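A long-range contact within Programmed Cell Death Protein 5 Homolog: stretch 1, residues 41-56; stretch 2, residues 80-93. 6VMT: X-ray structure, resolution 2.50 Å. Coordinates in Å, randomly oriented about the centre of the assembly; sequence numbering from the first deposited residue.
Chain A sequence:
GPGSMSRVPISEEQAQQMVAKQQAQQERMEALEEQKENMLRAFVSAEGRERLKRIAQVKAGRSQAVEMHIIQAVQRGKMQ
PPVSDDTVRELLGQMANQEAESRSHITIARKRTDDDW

Stretch 1 (41-56) RAFVSAEGRERLKRIA
Stretch 2 (80-93) QPPVSDDTVRELLG

Stretch 2 approaches stretch 1 as an extended segment, residues 80-84, that turns into a helix at Asp 85, while stretch 1 ends one helix at Phe 43, passes through Val 44 and Ser 45, and starts another at Ala 46. The helices 46-56 and 85-93 then run side by side in nearly the same direction, 28° between their axes and 8.4 Å apart at closest approach.

Gln 80 makes no contact. Pro 81 (phi/psi -76/154) directs its CB toward stretch 1, 3.8 Å from Phe 43 O. A cis peptide leads into Pro 82 (-85/145), whose CA lies 2.9 Å from Phe 43 O in a CA-H...O contact; both proline rings are C-gamma endo. Phe 43 (chi1 m, chi2 -2°) points its CB away; its carbonyl O is its nearest atom to both prolines.

Val 83 (-84/125, chi1 t) forms a single beta bridge with Val 44 (-114/146, chi1 t), their CA atoms 4.5 Å apart. Val 83 N donates to Phe 43 O at 2.6 Å, and Ser 45 N donates to Val 83 O at 3.0 Å, so Val 83 uses both its amide and its carbonyl to hold the residues flanking Val 44.

Ser 84 and Ser 45 (-69/153 and -76/170, both chi1 p) are the N-caps of the two helices and pair in the backbone register, CA to CA 5.7 Å; the next pairing is Gly 48 with Asp 85. Ser 84 OG accepts from Thr 87 N at 3.2 Å; Ser 45 OG accepts a weak bond from Gly 48 N at 3.5 Å. A water bridges the pair of helix starts, 2.9 Å from Ser 45 OG and accepting from Asp 85 N at 3.3 Å.

Asp 85 (chi1 t, chi2 60°) packs its CA 3.8 Å from Gly 48 CA. A CB on Gly 48 would lie only 3.0 Å from Val 88 CG2, so the bare backbone permits this closeness. Asp 85 OD1 accepts from Arg 51 NE at 2.5 Å in a salt bridge, near the guanidinium plane. Asp 85 OD2 lies 3.5 Å from Glu 47 OE1, a close approach of like charges.

One turn on, Val 88 (chi1 t) points toward stretch 1, its CG2 4.0 Å from Val 44 CG1 and its CG1 3.8 Å from Leu 52 CG. Arg 89 places its CB over one face of the guanidinium, 3.9 Å from Arg 51 NE. Leu 92 (m, t) closes the contact, its CD1 3.9 Å from both Ile 55 CG1 (m, m) and Arg 51 CG. Arg 51 (t, t, m, chi4 -78°) thus sits as a knob among Asp 85, Val 88, Arg 89 and Leu 92.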

# COMPACT_ATOMS: atom_id res chain seq x y z
N ARG A 41 -1.74 10.32 -1.10
CA ARG A 41 -2.10 11.64 -1.72
C ARG A 41 -1.28 12.73 -1.03
O ARG A 41 -0.76 13.59 -1.74
CB ARG A 41 -3.58 11.99 -1.57
CG ARG A 41 -4.51 11.36 -2.60
CD ARG A 41 -5.95 11.23 -2.10
NE ARG A 41 -6.92 11.31 -3.18
CZ ARG A 41 -7.27 12.43 -3.82
NH1 ARG A 41 -6.73 13.60 -3.48
NH2 ARG A 41 -8.16 12.38 -4.80
N ALA A 42 -1.14 12.65 0.29
CA ALA A 42 -0.53 13.66 1.18
C ALA A 42 1.00 13.62 1.13
O ALA A 42 1.63 14.69 1.34
CB ALA A 42 -0.98 13.42 2.59
N PHE A 43 1.55 12.41 0.96
CA PHE A 43 2.98 12.07 1.17
C PHE A 43 3.73 12.18 -0.14
O PHE A 43 4.89 12.66 -0.14
CB PHE A 43 3.14 10.65 1.71
CG PHE A 43 2.68 10.42 3.13
CD1 PHE A 43 2.17 11.45 3.90
CD2 PHE A 43 2.79 9.17 3.71
CE1 PHE A 43 1.77 11.22 5.21
CE2 PHE A 43 2.42 8.95 5.02
CZ PHE A 43 1.90 9.98 5.77
N VAL A 44 3.09 11.74 -1.22
CA VAL A 44 3.75 11.54 -2.54
C VAL A 44 3.14 12.55 -3.51
O VAL A 44 1.97 12.86 -3.36
CB VAL A 44 3.60 10.09 -3.03
CG1 VAL A 44 4.29 9.83 -4.35
CG2 VAL A 44 4.15 9.13 -2.01
N SER A 45 3.94 13.06 -4.43
CA SER A 45 3.49 14.05 -5.45
C SER A 45 2.68 13.32 -6.52
O SER A 45 2.67 12.08 -6.53
CB SER A 45 4.66 14.75 -6.05
OG SER A 45 5.40 13.82 -6.82
N ALA A 46 2.03 14.08 -7.39
CA ALA A 46 1.00 13.58 -8.33
C ALA A 46 1.69 12.76 -9.41
O ALA A 46 1.24 11.64 -9.68
CB ALA A 46 0.25 14.75 -8.88
N GLU A 47 2.76 13.33 -9.98
CA GLU A 47 3.64 12.68 -10.98
C GLU A 47 4.13 11.35 -10.41
O GLU A 47 4.11 10.34 -11.15
CB GLU A 47 4.84 13.59 -11.30
CG GLU A 47 4.75 14.32 -12.63
CD GLU A 47 6.04 14.36 -13.46
OE1 GLU A 47 7.14 14.32 -12.85
OE2 GLU A 47 5.94 14.40 -14.71
N GLY A 48 4.60 11.38 -9.16
CA GLY A 48 5.22 10.22 -8.49
C GLY A 48 4.18 9.18 -8.16
O GLY A 48 4.53 8.01 -8.02
N ARG A 49 2.93 9.61 -8.06
CA ARG A 49 1.79 8.72 -7.74
C ARG A 49 1.30 7.99 -8.99
O ARG A 49 0.98 6.80 -8.86
CB ARG A 49 0.67 9.53 -7.07
CG ARG A 49 0.41 9.11 -5.64
CD ARG A 49 0.07 10.27 -4.74
NE ARG A 49 -1.07 11.00 -5.25
CZ ARG A 49 -1.13 12.32 -5.41
NH1 ARG A 49 -0.11 13.09 -5.07
NH2 ARG A 49 -2.23 12.85 -5.90
N GLU A 50 1.25 8.67 -10.14
CA GLU A 50 0.98 8.02 -11.46
C GLU A 50 2.04 6.94 -11.72
O GLU A 50 1.70 5.77 -11.99
CB GLU A 50 0.99 9.06 -12.57
CG GLU A 50 -0.10 10.10 -12.40
CD GLU A 50 -0.21 11.12 -13.52
OE1 GLU A 50 0.04 10.75 -14.68
OE2 GLU A 50 -0.56 12.29 -13.22
N ARG A 51 3.30 7.34 -11.64
CA ARG A 51 4.46 6.46 -11.88
C ARG A 51 4.27 5.17 -11.10
O ARG A 51 4.52 4.10 -11.65
CB ARG A 51 5.75 7.18 -11.48
CG ARG A 51 6.99 6.31 -11.61
CD ARG A 51 8.26 7.04 -11.23
NE ARG A 51 8.70 7.96 -12.28
CZ ARG A 51 9.33 7.61 -13.39
NH1 ARG A 51 9.61 6.34 -13.64
NH2 ARG A 51 9.68 8.54 -14.25
N LEU A 52 3.85 5.27 -9.84
CA LEU A 52 3.78 4.09 -8.94
C LEU A 52 2.68 3.14 -9.42
O LEU A 52 2.86 1.91 -9.30
CB LEU A 52 3.49 4.58 -7.52
CG LEU A 52 4.69 4.81 -6.62
CD1 LEU A 52 4.22 5.44 -5.33
CD2 LEU A 52 5.42 3.51 -6.34
N LYS A 53 1.56 3.69 -9.89
CA LYS A 53 0.39 2.91 -10.37
C LYS A 53 0.74 2.38 -11.76
O LYS A 53 0.49 1.20 -12.04
CB LYS A 53 -0.88 3.76 -10.31
CG LYS A 53 -1.26 4.19 -8.90
CD LYS A 53 -2.74 4.43 -8.67
CE LYS A 53 -3.11 4.48 -7.21
NZ LYS A 53 -4.58 4.59 -7.03
N ARG A 54 1.40 3.22 -12.57
CA ARG A 54 1.90 2.82 -13.91
C ARG A 54 2.76 1.56 -13.82
O ARG A 54 2.62 0.71 -14.69
CB ARG A 54 2.72 3.96 -14.52
CG ARG A 54 2.56 4.09 -16.02
CD ARG A 54 3.16 5.42 -16.40
NE ARG A 54 4.56 5.48 -16.02
CZ ARG A 54 5.23 6.61 -15.79
NH1 ARG A 54 4.62 7.77 -15.89
NH2 ARG A 54 6.51 6.58 -15.45
N ILE A 55 3.64 1.47 -12.81
CA ILE A 55 4.59 0.34 -12.59
C ILE A 55 3.88 -0.81 -11.86
O ILE A 55 4.37 -1.95 -11.94
CB ILE A 55 5.82 0.81 -11.78
CG1 ILE A 55 6.59 1.91 -12.51
CG2 ILE A 55 6.72 -0.36 -11.41
CD1 ILE A 55 7.41 1.42 -13.70
N ALA A 56 2.82 -0.51 -11.12
CA ALA A 56 2.07 -1.54 -10.36
C ALA A 56 1.51 -2.58 -11.33
O ALA A 56 1.51 -3.76 -10.96
CB ALA A 56 0.99 -0.89 -9.53
N GLN A 80 11.00 13.58 3.85
CA GLN A 80 10.31 14.89 3.83
C GLN A 80 9.22 14.80 2.79
O GLN A 80 9.50 14.75 1.59
CB GLN A 80 11.33 16.00 3.52
CG GLN A 80 10.74 17.40 3.43
CD GLN A 80 10.89 18.21 4.69
OE1 GLN A 80 11.87 18.07 5.43
NE2 GLN A 80 9.94 19.10 4.93
N PRO A 81 7.93 14.82 3.19
CA PRO A 81 6.84 14.90 2.23
C PRO A 81 6.72 16.33 1.71
O PRO A 81 7.12 17.26 2.39
CB PRO A 81 5.61 14.52 3.04
CG PRO A 81 5.95 14.89 4.46
CD PRO A 81 7.46 14.80 4.57
N PRO A 82 6.18 16.54 0.49
CA PRO A 82 5.72 15.47 -0.38
C PRO A 82 6.91 14.95 -1.19
O PRO A 82 7.79 15.72 -1.55
CB PRO A 82 4.70 16.18 -1.26
CG PRO A 82 5.36 17.52 -1.47
CD PRO A 82 6.03 17.85 -0.15
N VAL A 83 6.91 13.65 -1.43
CA VAL A 83 8.05 12.90 -2.02
C VAL A 83 7.95 13.05 -3.54
O VAL A 83 6.87 12.74 -4.10
CB VAL A 83 7.97 11.45 -1.53
CG1 VAL A 83 8.92 10.51 -2.21
CG2 VAL A 83 8.16 11.37 -0.04
N SER A 84 9.03 13.54 -4.16
CA SER A 84 9.15 13.90 -5.60
C SER A 84 9.10 12.64 -6.47
O SER A 84 9.55 11.61 -5.98
CB SER A 84 10.45 14.62 -5.81
OG SER A 84 11.54 13.79 -5.41
N ASP A 85 8.66 12.74 -7.73
CA ASP A 85 8.76 11.67 -8.77
C ASP A 85 10.20 11.15 -8.84
O ASP A 85 10.40 9.94 -8.95
CB ASP A 85 8.34 12.20 -10.14
CG ASP A 85 8.51 11.22 -11.30
OD1 ASP A 85 7.91 10.14 -11.25
OD2 ASP A 85 9.25 11.56 -12.26
N ASP A 86 11.17 12.07 -8.76
CA ASP A 86 12.62 11.79 -8.84
C ASP A 86 13.00 10.80 -7.72
O ASP A 86 13.75 9.88 -7.98
CB ASP A 86 13.43 13.09 -8.78
CG ASP A 86 12.83 14.27 -9.55
OD1 ASP A 86 11.63 14.60 -9.32
OD2 ASP A 86 13.56 14.88 -10.36
N THR A 87 12.49 10.99 -6.51
CA THR A 87 12.76 10.08 -5.35
C THR A 87 12.00 8.77 -5.53
O THR A 87 12.55 7.71 -5.17
CB THR A 87 12.38 10.71 -4.00
OG1 THR A 87 12.96 12.00 -3.84
CG2 THR A 87 12.84 9.85 -2.85
N VAL A 88 10.77 8.81 -6.05
CA VAL A 88 10.00 7.57 -6.36
C VAL A 88 10.83 6.72 -7.33
O VAL A 88 11.16 5.57 -6.99
CB VAL A 88 8.61 7.91 -6.93
CG1 VAL A 88 7.92 6.69 -7.51
CG2 VAL A 88 7.73 8.57 -5.89
N ARG A 89 11.16 7.30 -8.49
CA ARG A 89 11.94 6.62 -9.57
C ARG A 89 13.18 5.99 -8.95
O ARG A 89 13.39 4.80 -9.14
CB ARG A 89 12.21 7.64 -10.68
CG ARG A 89 13.62 7.60 -11.25
CD ARG A 89 13.75 8.29 -12.60
NE ARG A 89 14.97 7.81 -13.25
CZ ARG A 89 15.17 6.56 -13.72
NH1 ARG A 89 14.24 5.62 -13.65
NH2 ARG A 89 16.33 6.25 -14.28
N GLU A 90 13.92 6.74 -8.14
CA GLU A 90 15.12 6.26 -7.40
C GLU A 90 14.75 5.01 -6.60
O GLU A 90 15.38 3.98 -6.82
CB GLU A 90 15.66 7.39 -6.52
CG GLU A 90 17.09 7.22 -6.03
CD GLU A 90 17.67 8.48 -5.39
OE1 GLU A 90 16.98 9.06 -4.51
OE2 GLU A 90 18.80 8.91 -5.76
N LEU A 91 13.71 5.08 -5.75
CA LEU A 91 13.27 3.94 -4.88
C LEU A 91 12.85 2.75 -5.74
O LEU A 91 13.32 1.63 -5.47
CB LEU A 91 12.12 4.38 -3.98
CG LEU A 91 12.40 5.41 -2.88
CD1 LEU A 91 11.16 5.63 -2.05
CD2 LEU A 91 13.51 4.97 -1.95
N LEU A 92 12.04 2.95 -6.78
CA LEU A 92 11.64 1.83 -7.69
C LEU A 92 12.86 1.09 -8.28
O LEU A 92 12.86 -0.13 -8.33
CB LEU A 92 10.79 2.40 -8.81
CG LEU A 92 9.33 2.66 -8.44
CD1 LEU A 92 8.62 3.38 -9.56
CD2 LEU A 92 8.62 1.37 -8.16
N GLY A 93 13.89 1.80 -8.69
CA GLY A 93 15.15 1.15 -9.07
C GLY A 93 15.75 0.37 -7.91
O GLY A 93 16.14 -0.75 -8.13
O HOH W 1 7.16 15.61 -8.17